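IscA (Thermosynechococcus elongatus, PDB 1X0G) binds a [2Fe-2S] cluster within a four-chain assembly and probably serves as a scaffold in iron-sulfur cluster biosynthesis. Local coordinates at residues 7-12 with 60-65; 27-32 with 52-57; 38-43 with 71-76. All blocks are in the same frame, centred on the assembly; numbering follows the deposited sequence.

Contact 1 of 3, residues 7-12 with 60-65; sequences AAIQEL and QGWTIA
Ile9 and Leu12, one helical turn apart on helix 6-15, lie against Trp62 at the start of strand 62-66, a case of an N-terminal helix packed on a mixed beta-sheet. The indole is received differently by the two residues. Leu12 approaches over one face: its CB stands 3.6 Å above the ring plane, displaced toward the rim. Measured to the centroid of the six-membered ring, Leu12 CB is 4.0 Å away and 26° off the normal, which meets the definition of a CH-pi contact. Ile9 instead comes obliquely to the pyrrole part, with CG2 3.9 Å from Trp62 CD1, and the two side chains run past each other in opposite senses.

The fork of Ile9 explains how one residue serves two partners. CG2 is anti to the backbone N, while CG1 sits beside that N (chi1 -60°) and carries CD1 toward the loop. There the aliphatic part of Gln60 crosses the isoleucine at a slant, with Gln60 CB 4.1 Å from Ile9 CD1. Gln60 is exposed, so this flank forms the outer margin of an otherwise buried apolar contact. Gln60 O also lies in the plane of the Trp62 ring, at its edge.

No hydrogen bond joins the two segments; the contact is chiefly apolar, with 261 Å² buried over both sides. Leu4 of strand 3-4 touches both Ile9 and Leu12, and Leu28 of the neighbouring strand 27-34 also meets Leu12, while Trp62 leans on Ala26. The outer end of the indole reaches the helix backbone too: Trp62 CH2 comes to 3.8 Å from Leu12 O.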
ATOM      1  N   ALA C   7      16.157  16.641 -24.150  1.00 68.10           N
ATOM      2  CA  ALA C   7      15.634  17.545 -23.130  1.00 68.20           C
ATOM      3  C   ALA C   7      15.846  16.986 -21.689  1.00 67.83           C
ATOM      4  O   ALA C   7      16.551  17.621 -20.866  1.00 67.88           O
ATOM      5  CB  ALA C   7      14.143  17.936 -23.431  1.00 68.12           C
ATOM      6  N   ALA C   8      15.302  15.794 -21.399  1.00 67.33           N
ATOM      7  CA  ALA C   8      15.637  15.080 -20.122  1.00 66.78           C
ATOM      8  C   ALA C   8      17.196  14.891 -19.851  1.00 66.64           C
ATOM      9  O   ALA C   8      17.700  15.162 -18.770  1.00 66.31           O
ATOM     10  CB  ALA C   8      14.873  13.804 -20.041  1.00 65.38           C
ATOM     11  N   ILE C   9      17.970  14.519 -20.855  1.00 67.40           N
ATOM     12  CA  ILE C   9      19.433  14.420 -20.687  1.00 68.06           C
ATOM     13  C   ILE C   9      20.073  15.703 -20.222  1.00 68.35           C
ATOM     14  O   ILE C   9      20.928  15.709 -19.338  1.00 68.44           O
ATOM     15  CB  ILE C   9      20.132  14.047 -21.993  1.00 67.81           C
ATOM     16  CG1 ILE C   9      19.644  12.705 -22.494  1.00 68.40           C
ATOM     17  CG2 ILE C   9      21.629  13.997 -21.791  1.00 67.99           C
ATOM     18  CD1 ILE C   9      20.053  11.565 -21.573  1.00 70.69           C
ATOM     19  N   GLN C  10      19.648  16.782 -20.858  1.00 69.26           N
ATOM     20  CA  GLN C  10      20.179  18.125 -20.647  1.00 70.32           C
ATOM     21  C   GLN C  10      19.908  18.555 -19.232  1.00 70.34           C
ATOM     22  O   GLN C  10      20.784  19.117 -18.576  1.00 70.55           O
ATOM     23  CB  GLN C  10      19.519  19.095 -21.642  1.00 70.83           C
ATOM     24  CG  GLN C  10      19.734  20.596 -21.448  1.00 73.03           C
ATOM     25  CD  GLN C  10      19.623  21.314 -22.798  1.00 78.45           C
ATOM     26  OE1 GLN C  10      18.937  20.817 -23.708  1.00 80.72           O
ATOM     27  NE2 GLN C  10      20.324  22.461 -22.954  1.00 79.94           N
ATOM     28  N   GLU C  11      18.693  18.281 -18.772  1.00 70.07           N
ATOM     29  CA  GLU C  11      18.347  18.595 -17.433  1.00 70.52           C
ATOM     30  C   GLU C  11      19.092  17.700 -16.472  1.00 70.65           C
ATOM     31  O   GLU C  11      19.504  18.136 -15.409  1.00 70.49           O
ATOM     32  CB  GLU C  11      16.871  18.363 -17.242  1.00 71.17           C
ATOM     33  CG  GLU C  11      16.402  18.563 -15.802  1.00 72.02           C
ATOM     34  CD  GLU C  11      16.460  19.998 -15.319  1.00 75.48           C
ATOM     35  OE1 GLU C  11      16.866  20.962 -16.055  1.00 78.98           O
ATOM     36  OE2 GLU C  11      16.080  20.152 -14.164  1.00 76.44           O
ATOM     37  N   LEU C  12      19.260  16.442 -16.830  1.00 70.93           N
ATOM     38  CA  LEU C  12      20.070  15.592 -15.999  1.00 72.02           C
ATOM     39  C   LEU C  12      21.507  16.027 -15.841  1.00 73.37           C
ATOM     40  O   LEU C  12      22.035  15.945 -14.751  1.00 73.28           O
ATOM     41  CB  LEU C  12      20.030  14.166 -16.463  1.00 71.88           C
ATOM     42  CG  LEU C  12      18.656  13.650 -16.093  1.00 70.77           C
ATOM     43  CD1 LEU C  12      18.508  12.315 -16.702  1.00 69.25           C
ATOM     44  CD2 LEU C  12      18.440  13.595 -14.590  1.00 71.99           C
ATOM     45  N   GLN C  60      22.939   8.154 -24.865  1.00 74.20           N
ATOM     46  CA  GLN C  60      23.466   9.509 -24.953  1.00 73.20           C
ATOM     47  C   GLN C  60      24.570   9.826 -23.939  1.00 72.23           C
ATOM     48  O   GLN C  60      24.685  10.969 -23.464  1.00 72.16           O
ATOM     49  CB  GLN C  60      22.331  10.508 -24.790  1.00 73.41           C
ATOM     50  CG  GLN C  60      21.003   9.997 -25.300  1.00 74.85           C
ATOM     51  CD  GLN C  60      20.115  11.107 -25.793  1.00 77.81           C
ATOM     52  OE1 GLN C  60      18.922  10.921 -26.014  1.00 79.15           O
ATOM     53  NE2 GLN C  60      20.696  12.287 -25.978  1.00 80.97           N
ATOM     54  N   GLY C  61      25.377   8.815 -23.620  1.00 70.96           N
ATOM     55  CA  GLY C  61      26.467   8.948 -22.656  1.00 69.12           C
ATOM     56  C   GLY C  61      25.940   8.910 -21.231  1.00 68.05           C
ATOM     57  O   GLY C  61      26.580   9.462 -20.323  1.00 68.04           O
ATOM     58  N   TRP C  62      24.760   8.305 -21.050  1.00 66.29           N
ATOM     59  CA  TRP C  62      24.130   8.169 -19.748  1.00 64.71           C
ATOM     60  C   TRP C  62      23.694   6.789 -19.479  1.00 64.98           C
ATOM     61  O   TRP C  62      23.000   6.182 -20.291  1.00 65.15           O
ATOM     62  CB  TRP C  62      22.879   9.011 -19.635  1.00 63.80           C
ATOM     63  CG  TRP C  62      23.205  10.305 -19.172  1.00 62.73           C
ATOM     64  CD1 TRP C  62      23.755  11.297 -19.897  1.00 61.60           C
ATOM     65  CD2 TRP C  62      23.068  10.790 -17.846  1.00 61.99           C
ATOM     66  NE1 TRP C  62      23.958  12.394 -19.113  1.00 61.34           N
ATOM     67  CE2 TRP C  62      23.560  12.112 -17.839  1.00 60.79           C
ATOM     68  CE3 TRP C  62      22.569  10.246 -16.662  1.00 61.79           C
ATOM     69  CZ2 TRP C  62      23.569  12.909 -16.701  1.00 60.72           C
ATOM     70  CZ3 TRP C  62      22.578  11.041 -15.514  1.00 63.05           C
ATOM     71  CH2 TRP C  62      23.086  12.363 -15.545  1.00 62.64           C
ATOM     72  N   THR C  63      24.023   6.314 -18.287  1.00 65.47           N
ATOM     73  CA  THR C  63      23.548   5.008 -17.856  1.00 65.60           C
ATOM     74  C   THR C  63      22.192   5.070 -17.156  1.00 66.37           C
ATOM     75  O   THR C  63      21.950   5.885 -16.256  1.00 66.11           O
ATOM     76  CB  THR C  63      24.567   4.295 -16.983  1.00 65.77           C
ATOM     77  OG1 THR C  63      25.902   4.490 -17.532  1.00 66.56           O
ATOM     78  CG2 THR C  63      24.211   2.821 -16.929  1.00 63.97           C
ATOM     79  N   ILE C  64      21.294   4.204 -17.595  1.00 66.62           N
ATOM     80  CA  ILE C  64      19.978   4.226 -17.059  1.00 66.49           C
ATOM     81  C   ILE C  64      19.654   2.917 -16.433  1.00 66.74           C
ATOM     82  O   ILE C  64      19.659   1.885 -17.096  1.00 67.72           O
ATOM     83  CB  ILE C  64      18.982   4.569 -18.101  1.00 66.24           C
ATOM     84  CG1 ILE C  64      19.036   6.069 -18.395  1.00 65.90           C
ATOM     85  CG2 ILE C  64      17.601   4.316 -17.557  1.00 71.38           C
ATOM     86  CD1 ILE C  64      20.022   6.493 -19.452  1.00 67.31           C
ATOM     87  N   ALA C  65      19.378   2.965 -15.130  1.00 67.20           N
ATOM     88  CA  ALA C  65      19.241   1.753 -14.323  1.00 66.47           C
ATOM     89  C   ALA C  65      17.787   1.565 -13.879  1.00 67.26           C
ATOM     90  O   ALA C  65      17.231   2.416 -13.154  1.00 67.53           O
ATOM     91  CB  ALA C  65      20.114   1.863 -13.169  1.00 65.29           C
TER

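Contact 2 of 3, residues 27-32 with 52-57; sequences ILRIQV and PTDLLT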
ATOM      1  N   ILE C  27      24.629   8.196 -13.939  1.00 69.59           N
ATOM      2  CA  ILE C  27      23.659   7.133 -13.665  1.00 67.02           C
ATOM      3  C   ILE C  27      22.306   7.582 -13.058  1.00 65.09           C
ATOM      4  O   ILE C  27      22.231   8.209 -11.997  1.00 64.65           O
ATOM      5  CB  ILE C  27      24.249   5.925 -12.935  1.00 66.44           C
ATOM      6  CG1 ILE C  27      25.426   5.353 -13.721  1.00 67.22           C
ATOM      7  CG2 ILE C  27      23.250   4.841 -12.946  1.00 66.67           C
ATOM      8  CD1 ILE C  27      26.654   4.842 -12.881  1.00 68.41           C
ATOM      9  N   LEU C  28      21.257   7.252 -13.788  1.00 62.32           N
ATOM     10  CA  LEU C  28      19.930   7.563 -13.397  1.00 61.91           C
ATOM     11  C   LEU C  28      19.253   6.300 -13.078  1.00 61.16           C
ATOM     12  O   LEU C  28      19.138   5.425 -13.918  1.00 60.50           O
ATOM     13  CB  LEU C  28      19.155   8.148 -14.553  1.00 62.09           C
ATOM     14  CG  LEU C  28      17.670   8.409 -14.276  1.00 61.60           C
ATOM     15  CD1 LEU C  28      17.590   9.470 -13.209  1.00 60.86           C
ATOM     16  CD2 LEU C  28      16.925   8.914 -15.552  1.00 58.57           C
ATOM     17  N   ARG C  29      18.751   6.219 -11.871  1.00 61.00           N
ATOM     18  CA  ARG C  29      18.163   4.996 -11.433  1.00 60.82           C
ATOM     19  C   ARG C  29      16.712   5.259 -11.299  1.00 61.40           C
ATOM     20  O   ARG C  29      16.310   6.249 -10.679  1.00 63.57           O
ATOM     21  CB  ARG C  29      18.779   4.565 -10.142  1.00 60.27           C
ATOM     22  CG  ARG C  29      18.094   3.403  -9.542  1.00 61.68           C
ATOM     23  CD  ARG C  29      18.976   2.768  -8.518  1.00 63.17           C
ATOM     24  NE  ARG C  29      18.725   1.331  -8.429  1.00 63.87           N
ATOM     25  CZ  ARG C  29      17.690   0.825  -7.768  1.00 63.51           C
ATOM     26  NH1 ARG C  29      16.850   1.688  -7.170  1.00 65.59           N
ATOM     27  NH2 ARG C  29      17.471  -0.503  -7.734  1.00 57.17           N
ATOM     28  N   ILE C  30      15.930   4.436 -11.990  1.00 61.57           N
ATOM     29  CA  ILE C  30      14.478   4.491 -11.965  1.00 61.86           C
ATOM     30  C   ILE C  30      13.885   3.274 -11.239  1.00 62.71           C
ATOM     31  O   ILE C  30      14.342   2.087 -11.362  1.00 61.87           O
ATOM     32  CB  ILE C  30      13.928   4.529 -13.343  1.00 61.81           C
ATOM     33  CG1 ILE C  30      14.559   5.633 -14.118  1.00 60.90           C
ATOM     34  CG2 ILE C  30      12.439   4.971 -13.372  1.00 62.24           C
ATOM     35  CD1 ILE C  30      13.898   5.687 -15.493  1.00 62.70           C
ATOM     36  N   GLN C  31      12.902   3.585 -10.406  1.00 64.14           N
ATOM     37  CA  GLN C  31      12.154   2.524  -9.724  1.00 65.13           C
ATOM     38  C   GLN C  31      10.747   3.099  -9.492  1.00 66.24           C
ATOM     39  O   GLN C  31      10.523   4.265  -9.908  1.00 67.66           O
ATOM     40  CB  GLN C  31      12.882   2.079  -8.479  1.00 63.42           C
ATOM     41  CG  GLN C  31      12.650   2.867  -7.260  1.00 64.33           C
ATOM     42  CD  GLN C  31      13.436   2.331  -6.082  1.00 69.42           C
ATOM     43  OE1 GLN C  31      13.992   1.230  -6.143  1.00 73.99           O
ATOM     44  NE2 GLN C  31      13.529   3.108  -5.019  1.00 70.84           N
ATOM     45  N   VAL C  32       9.827   2.342  -8.873  1.00 65.30           N
ATOM     46  CA  VAL C  32       8.510   2.866  -8.503  1.00 64.28           C
ATOM     47  C   VAL C  32       8.285   2.784  -7.036  1.00 63.15           C
ATOM     48  O   VAL C  32       8.995   2.117  -6.357  1.00 63.52           O
ATOM     49  CB  VAL C  32       7.363   2.034  -9.135  1.00 65.33           C
ATOM     50  CG1 VAL C  32       7.451   2.040 -10.579  1.00 63.66           C
ATOM     51  CG2 VAL C  32       7.369   0.601  -8.622  1.00 61.59           C
ATOM     52  N   PRO C  52      23.730  -4.255  -8.273  1.00 69.76           N
ATOM     53  CA  PRO C  52      24.269  -5.218  -9.298  1.00 70.92           C
ATOM     54  C   PRO C  52      23.161  -5.804 -10.211  1.00 71.63           C
ATOM     55  O   PRO C  52      23.335  -6.015 -11.405  1.00 71.86           O
ATOM     56  CB  PRO C  52      24.960  -6.321  -8.469  1.00 70.86           C
ATOM     57  CG  PRO C  52      25.019  -5.811  -7.026  1.00 71.27           C
ATOM     58  CD  PRO C  52      24.181  -4.537  -6.896  1.00 69.57           C
ATOM     59  N   THR C  53      22.000  -5.962  -9.607  1.00 72.54           N
ATOM     60  CA  THR C  53      20.836  -6.604 -10.154  1.00 73.11           C
ATOM     61  C   THR C  53      19.901  -5.755 -11.073  1.00 72.55           C
ATOM     62  O   THR C  53      18.925  -6.274 -11.629  1.00 72.93           O
ATOM     63  CB  THR C  53      20.045  -7.154  -8.942  1.00 74.19           C
ATOM     64  OG1 THR C  53      18.726  -7.488  -9.367  1.00 76.13           O
ATOM     65  CG2 THR C  53      19.979  -6.105  -7.752  1.00 73.99           C
ATOM     66  N   ASP C  54      20.189  -4.464 -11.252  1.00 71.44           N
ATOM     67  CA  ASP C  54      19.335  -3.595 -12.069  1.00 69.27           C
ATOM     68  C   ASP C  54      19.529  -3.855 -13.559  1.00 68.54           C
ATOM     69  O   ASP C  54      20.559  -4.385 -14.021  1.00 67.75           O
ATOM     70  CB  ASP C  54      19.696  -2.119 -11.861  1.00 69.41           C
ATOM     71  CG  ASP C  54      19.311  -1.563 -10.502  1.00 68.62           C
ATOM     72  OD1 ASP C  54      18.398  -2.149  -9.861  1.00 74.34           O
ATOM     73  OD2 ASP C  54      19.917  -0.517 -10.097  1.00 61.69           O
ATOM     74  N   LEU C  55      18.559  -3.377 -14.318  1.00 67.07           N
ATOM     75  CA  LEU C  55      18.619  -3.494 -15.761  1.00 66.75           C
ATOM     76  C   LEU C  55      19.122  -2.233 -16.386  1.00 67.10           C
ATOM     77  O   LEU C  55      18.478  -1.172 -16.351  1.00 66.98           O
ATOM     78  CB  LEU C  55      17.280  -3.962 -16.371  1.00 66.15           C
ATOM     79  CG  LEU C  55      16.943  -5.369 -15.806  1.00 65.59           C
ATOM     80  CD1 LEU C  55      15.515  -5.732 -15.989  1.00 60.76           C
ATOM     81  CD2 LEU C  55      17.936  -6.533 -16.288  1.00 68.68           C
ATOM     82  N   LEU C  56      20.299  -2.369 -16.974  1.00 67.08           N
ATOM     83  CA  LEU C  56      20.992  -1.230 -17.528  1.00 66.97           C
ATOM     84  C   LEU C  56      20.514  -0.884 -18.933  1.00 67.19           C
ATOM     85  O   LEU C  56      20.189  -1.779 -19.709  1.00 67.13           O
ATOM     86  CB  LEU C  56      22.509  -1.517 -17.476  1.00 66.13           C
ATOM     87  CG  LEU C  56      22.750  -1.870 -16.005  1.00 65.62           C
ATOM     88  CD1 LEU C  56      24.114  -2.413 -15.686  1.00 64.59           C
ATOM     89  CD2 LEU C  56      22.390  -0.710 -15.071  1.00 62.70           C
ATOM     90  N   THR C  57      20.453   0.407 -19.250  1.00 67.76           N
ATOM     91  CA  THR C  57      20.263   0.853 -20.629  1.00 68.76           C
ATOM     92  C   THR C  57      21.164   2.036 -20.771  1.00 69.62           C
ATOM     93  O   THR C  57      21.225   2.856 -19.868  1.00 68.70           O
ATOM     94  CB  THR C  57      18.786   1.225 -21.013  1.00 68.76           C
ATOM     95  OG1 THR C  57      17.830   0.534 -20.176  1.00 71.30           O
ATOM     96  CG2 THR C  57      18.498   0.841 -22.429  1.00 68.98           C
TER
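Arg29 lays the NE side of its guanidinium against the carboxylate of Asp54, which packs on Ala65 of strand 62-66, the strand between 27-34 and 55-59 in the sheet. The grip is side-on and two-pronged. Arg29 NE gives its hydrogen to Asp54 OD2 at 2.8 Å with an N-H...O angle of 157°, and Arg29 NH2 reaches Asp54 OD1, also at 2.8 Å. Both oxygens are met on their syn sides. The pairing is nevertheless not coplanar, since the guanidinium and carboxylate planes are turned 39° from each other.

An extended chain delivers the charge: CG of Arg29 is anti to the backbone N (chi1 172°), and the run from CG to NE stays stretched, ending nearly perpendicular to the Asp54 side chain. The third nitrogen turns back to its own strand, where Arg29 NH1 donates to Gln31 OE1 over 3.1 Å, from above the amide's carbonyl plane. Arg29 also packs on Val47, Lys51 and Ala67, and the backbone N of Lys51 adds a weak hydrogen bond to Asp54 OD2.

Both charged residues are buried, so each probably depends on the other for neutralisation. Three bonds from three different nitrogens would limit rotation of the guanidinium, and the paired charges tie the loop ahead of strand 55-59 to a strand two places away in the sheet.

Contact 3 of 3, residues 38-43 with 71-76; sequences GDWRYD and AELLRG. With NA (sodium ion), chain G.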
ATOM      1  N   GLY C  38      -3.128   6.906  -8.134  1.00 62.51           N
ATOM      2  CA  GLY C  38      -2.941   5.716  -8.849  1.00 60.25           C
ATOM      3  C   GLY C  38      -2.217   4.732  -8.003  1.00 59.58           C
ATOM      4  O   GLY C  38      -2.452   4.600  -6.791  1.00 58.40           O
ATOM      5  N   ASP C  39      -1.319   4.017  -8.648  1.00 59.90           N
ATOM      6  CA  ASP C  39      -0.788   2.864  -7.929  1.00 61.20           C
ATOM      7  C   ASP C  39       0.648   3.080  -7.587  1.00 60.07           C
ATOM      8  O   ASP C  39       1.075   2.738  -6.525  1.00 59.32           O
ATOM      9  CB  ASP C  39      -0.895   1.556  -8.748  1.00 60.62           C
ATOM     10  CG  ASP C  39      -2.312   0.989  -8.834  1.00 64.46           C
ATOM     11  OD1 ASP C  39      -3.177   0.919  -7.889  1.00 62.69           O
ATOM     12  OD2 ASP C  39      -2.487   0.557  -9.974  1.00 72.84           O
ATOM     13  N   TRP C  40       1.398   3.595  -8.538  1.00 59.98           N
ATOM     14  CA  TRP C  40       2.835   3.605  -8.427  1.00 61.42           C
ATOM     15  C   TRP C  40       3.254   5.014  -8.761  1.00 63.04           C
ATOM     16  O   TRP C  40       2.681   5.602  -9.685  1.00 65.11           O
ATOM     17  CB  TRP C  40       3.427   2.624  -9.433  1.00 59.44           C
ATOM     18  CG  TRP C  40       3.111   1.165  -9.171  1.00 58.13           C
ATOM     19  CD1 TRP C  40       2.277   0.347  -9.935  1.00 59.10           C
ATOM     20  CD2 TRP C  40       3.585   0.337  -8.107  1.00 55.00           C
ATOM     21  NE1 TRP C  40       2.246  -0.902  -9.415  1.00 57.94           N
ATOM     22  CE2 TRP C  40       3.050  -0.953  -8.311  1.00 56.42           C
ATOM     23  CE3 TRP C  40       4.468   0.531  -7.056  1.00 56.83           C
ATOM     24  CZ2 TRP C  40       3.300  -2.025  -7.441  1.00 57.80           C
ATOM     25  CZ3 TRP C  40       4.711  -0.531  -6.173  1.00 57.50           C
ATOM     26  CH2 TRP C  40       4.134  -1.800  -6.381  1.00 58.90           C
ATOM     27  N   ARG C  41       4.157   5.589  -7.989  1.00 63.82           N
ATOM     28  CA  ARG C  41       4.825   6.836  -8.366  1.00 64.59           C
ATOM     29  C   ARG C  41       6.155   6.425  -8.903  1.00 64.17           C
ATOM     30  O   ARG C  41       6.765   5.473  -8.390  1.00 64.65           O
ATOM     31  CB  ARG C  41       5.045   7.651  -7.122  1.00 65.80           C
ATOM     32  CG  ARG C  41       5.201   9.203  -7.236  1.00 69.40           C
ATOM     33  CD  ARG C  41       6.377   9.484  -6.341  1.00 76.43           C
ATOM     34  NE  ARG C  41       7.132  10.737  -6.431  1.00 80.73           N
ATOM     35  CZ  ARG C  41       6.602  11.966  -6.367  1.00 86.20           C
ATOM     36  NH1 ARG C  41       5.252  12.150  -6.309  1.00 84.77           N
ATOM     37  NH2 ARG C  41       7.440  13.032  -6.379  1.00 87.48           N
ATOM     38  N   TYR C  42       6.609   7.070  -9.969  1.00 64.40           N
ATOM     39  CA  TYR C  42       7.992   6.893 -10.380  1.00 64.94           C
ATOM     40  C   TYR C  42       8.908   7.443  -9.347  1.00 66.56           C
ATOM     41  O   TYR C  42       8.580   8.447  -8.619  1.00 67.49           O
ATOM     42  CB  TYR C  42       8.288   7.720 -11.580  1.00 66.27           C
ATOM     43  CG  TYR C  42       7.501   7.305 -12.702  1.00 65.41           C
ATOM     44  CD1 TYR C  42       6.346   7.977 -13.015  1.00 63.46           C
ATOM     45  CD2 TYR C  42       7.893   6.204 -13.454  1.00 65.43           C
ATOM     46  CE1 TYR C  42       5.538   7.535 -14.006  1.00 65.29           C
ATOM     47  CE2 TYR C  42       7.084   5.771 -14.489  1.00 67.94           C
ATOM     48  CZ  TYR C  42       5.900   6.436 -14.731  1.00 61.25           C
ATOM     49  OH  TYR C  42       5.119   6.029 -15.743  1.00 67.93           O
ATOM     50  N   ASP C  43      10.084   6.856  -9.282  1.00 66.93           N
ATOM     51  CA  ASP C  43      11.102   7.418  -8.423  1.00 68.82           C
ATOM     52  C   ASP C  43      12.460   7.463  -9.140  1.00 68.87           C
ATOM     53  O   ASP C  43      13.035   6.416  -9.634  1.00 70.15           O
ATOM     54  CB  ASP C  43      11.172   6.619  -7.149  1.00 71.04           C
ATOM     55  CG  ASP C  43      12.322   7.053  -6.296  1.00 78.53           C
ATOM     56  OD1 ASP C  43      12.049   7.572  -5.187  1.00 87.82           O
ATOM     57  OD2 ASP C  43      13.513   6.949  -6.745  1.00 88.09           O
ATOM     58  N   ALA C  71      10.855  -3.794 -13.621  1.00 67.06           N
ATOM     59  CA  ALA C  71      10.957  -4.080 -15.051  1.00 68.45           C
ATOM     60  C   ALA C  71       9.618  -4.108 -15.799  1.00 68.67           C
ATOM     61  O   ALA C  71       9.460  -3.466 -16.869  1.00 68.77           O
ATOM     62  CB  ALA C  71      11.683  -5.453 -15.250  1.00 67.68           C
ATOM     63  N   GLU C  72       8.689  -4.889 -15.245  1.00 68.83           N
ATOM     64  CA  GLU C  72       7.389  -5.155 -15.830  1.00 70.05           C
ATOM     65  C   GLU C  72       6.571  -3.873 -15.886  1.00 69.54           C
ATOM     66  O   GLU C  72       5.804  -3.614 -16.829  1.00 69.82           O
ATOM     67  CB  GLU C  72       6.657  -6.168 -14.963  1.00 71.17           C
ATOM     68  CG  GLU C  72       7.488  -6.698 -13.732  1.00 77.55           C
ATOM     69  CD  GLU C  72       7.089  -8.166 -13.318  1.00 84.30           C
ATOM     70  OE1 GLU C  72       5.914  -8.574 -13.552  1.00 89.58           O
ATOM     71  OE2 GLU C  72       7.935  -8.911 -12.759  1.00 82.43           O
ATOM     72  N   LEU C  73       6.730  -3.061 -14.858  1.00 68.71           N
ATOM     73  CA  LEU C  73       6.013  -1.816 -14.798  1.00 68.57           C
ATOM     74  C   LEU C  73       6.615  -0.717 -15.689  1.00 69.77           C
ATOM     75  O   LEU C  73       5.910   0.260 -15.966  1.00 71.18           O
ATOM     76  CB  LEU C  73       5.904  -1.321 -13.382  1.00 66.62           C
ATOM     77  CG  LEU C  73       5.243  -2.269 -12.393  1.00 62.74           C
ATOM     78  CD1 LEU C  73       5.471  -1.643 -10.981  1.00 60.76           C
ATOM     79  CD2 LEU C  73       3.804  -2.327 -12.634  1.00 53.37           C
ATOM     80  N   LEU C  74       7.852  -0.884 -16.176  1.00 69.53           N
ATOM     81  CA  LEU C  74       8.600   0.241 -16.747  1.00 69.98           C
ATOM     82  C   LEU C  74       9.136  -0.023 -18.123  1.00 71.29           C
ATOM     83  O   LEU C  74       9.588   0.931 -18.762  1.00 71.87           O
ATOM     84  CB  LEU C  74       9.797   0.667 -15.876  1.00 68.37           C
ATOM     85  CG  LEU C  74       9.556   1.208 -14.467  1.00 69.03           C
ATOM     86  CD1 LEU C  74      10.831   1.480 -13.715  1.00 63.94           C
ATOM     87  CD2 LEU C  74       8.610   2.411 -14.326  1.00 64.20           C
ATOM     88  N   ARG C  75       9.146  -1.288 -18.566  1.00 72.30           N
ATOM     89  CA  ARG C  75       9.622  -1.654 -19.908  1.00 72.97           C
ATOM     90  C   ARG C  75       9.132  -0.631 -20.954  1.00 73.22           C
ATOM     91  O   ARG C  75       7.932  -0.411 -21.071  1.00 73.67           O
ATOM     92  CB  ARG C  75       9.124  -3.047 -20.250  1.00 72.79           C
ATOM     93  CG  ARG C  75       9.740  -3.660 -21.554  1.00 78.78           C
ATOM     94  CD  ARG C  75       9.777  -5.215 -21.558  1.00 84.64           C
ATOM     95  NE  ARG C  75      10.284  -5.767 -20.271  1.00 89.45           N
ATOM     96  CZ  ARG C  75      11.558  -6.121 -20.030  1.00 90.23           C
ATOM     97  NH1 ARG C  75      12.482  -6.015 -20.989  1.00 91.32           N
ATOM     98  NH2 ARG C  75      11.914  -6.589 -18.829  1.00 89.28           N
ATOM     99  N   GLY C  76      10.040   0.028 -21.686  1.00 73.06           N
ATOM    100  CA  GLY C  76       9.615   0.976 -22.726  1.00 72.84           C
ATOM    101  C   GLY C  76       9.154   2.369 -22.267  1.00 73.04           C
ATOM    102  O   GLY C  76       8.704   3.208 -23.067  1.00 73.85           O
TER
HETATM  103 NA    NA G1001      -3.412   4.945  -4.307  1.00 55.56          NA
HETATM  104  O   HOH W   1      -4.089   5.540  -2.362  1.00 56.61           O
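Strand 40-46, which follows the sodium-binding loop, sets Trp40 and Tyr42 against Leu73 and Leu74 of the short helix 71-74. Leu73 CD1 sits over one face of the indole, 3.7 Å from the centroid of the Trp40 five-membered ring and only 12° off the normal, a CH-pi contact over that ring, toward the rim of the indole. The second methyl of the same fork stays close as well, Leu73 CD2 lying 3.8 Å from Trp40 NE1. Tyr42 is met differently: Leu74 CD2 approaches the edge of the phenol, near its plane, 3.7 Å from Tyr42 CE2.

The strand opens with a classic beta bulge, Asp39 and Trp40 both facing Phe107 of strand 106-108. Trp40 has its CG beside its own backbone N (chi1 -66°), a torsion that turns the indole face to Leu73; it also touches Val32 and meets Trp40 of the second subunit, the two rings inclined at about 55°. With an alanine here the Leu73 methyls would probably lose the aromatic face they rest on, and a gap is likely to open beside Trp40 of the second subunit.

Tyr42 stacks with Phe92 and Phe107. Asn94 ND2 is hydrogen-bonded to both Tyr42 OH and Leu73 O, linking the two segments through a third residue. Just before the bulge, Gly38 O binds the sodium ion at 2.7 Å; a water at 2.1 Å, Ser35 O and Glu36 O of the same chain, and Glu36 O of the second subunit are its other ligands.

All three contacts involve the same mixed sheet. Contacts 1 and 2, with centres 13 Å apart, meet through strand pairing: Ile64 N lies 2.6 Å from Thr57 O and Ile30 N 2.7 Å from Ala65 O, both probable hydrogen bonds. Contacts 2 and 3, centres 12 Å apart, adjoin through strands 27-34 and 40-46, where Val32 CG2 packs 3.8 Å from Leu73 CD1. Contacts 1 and 3 do not touch; their centres are 18 Å apart, on opposite sides of the chain's centre. Contact 3 is the one near the metal sites: the Tyr42 side chain is about 9 Å from the [2Fe-2S] cluster, whereas contacts 1 and 2 lie away from the sodium and cluster sites.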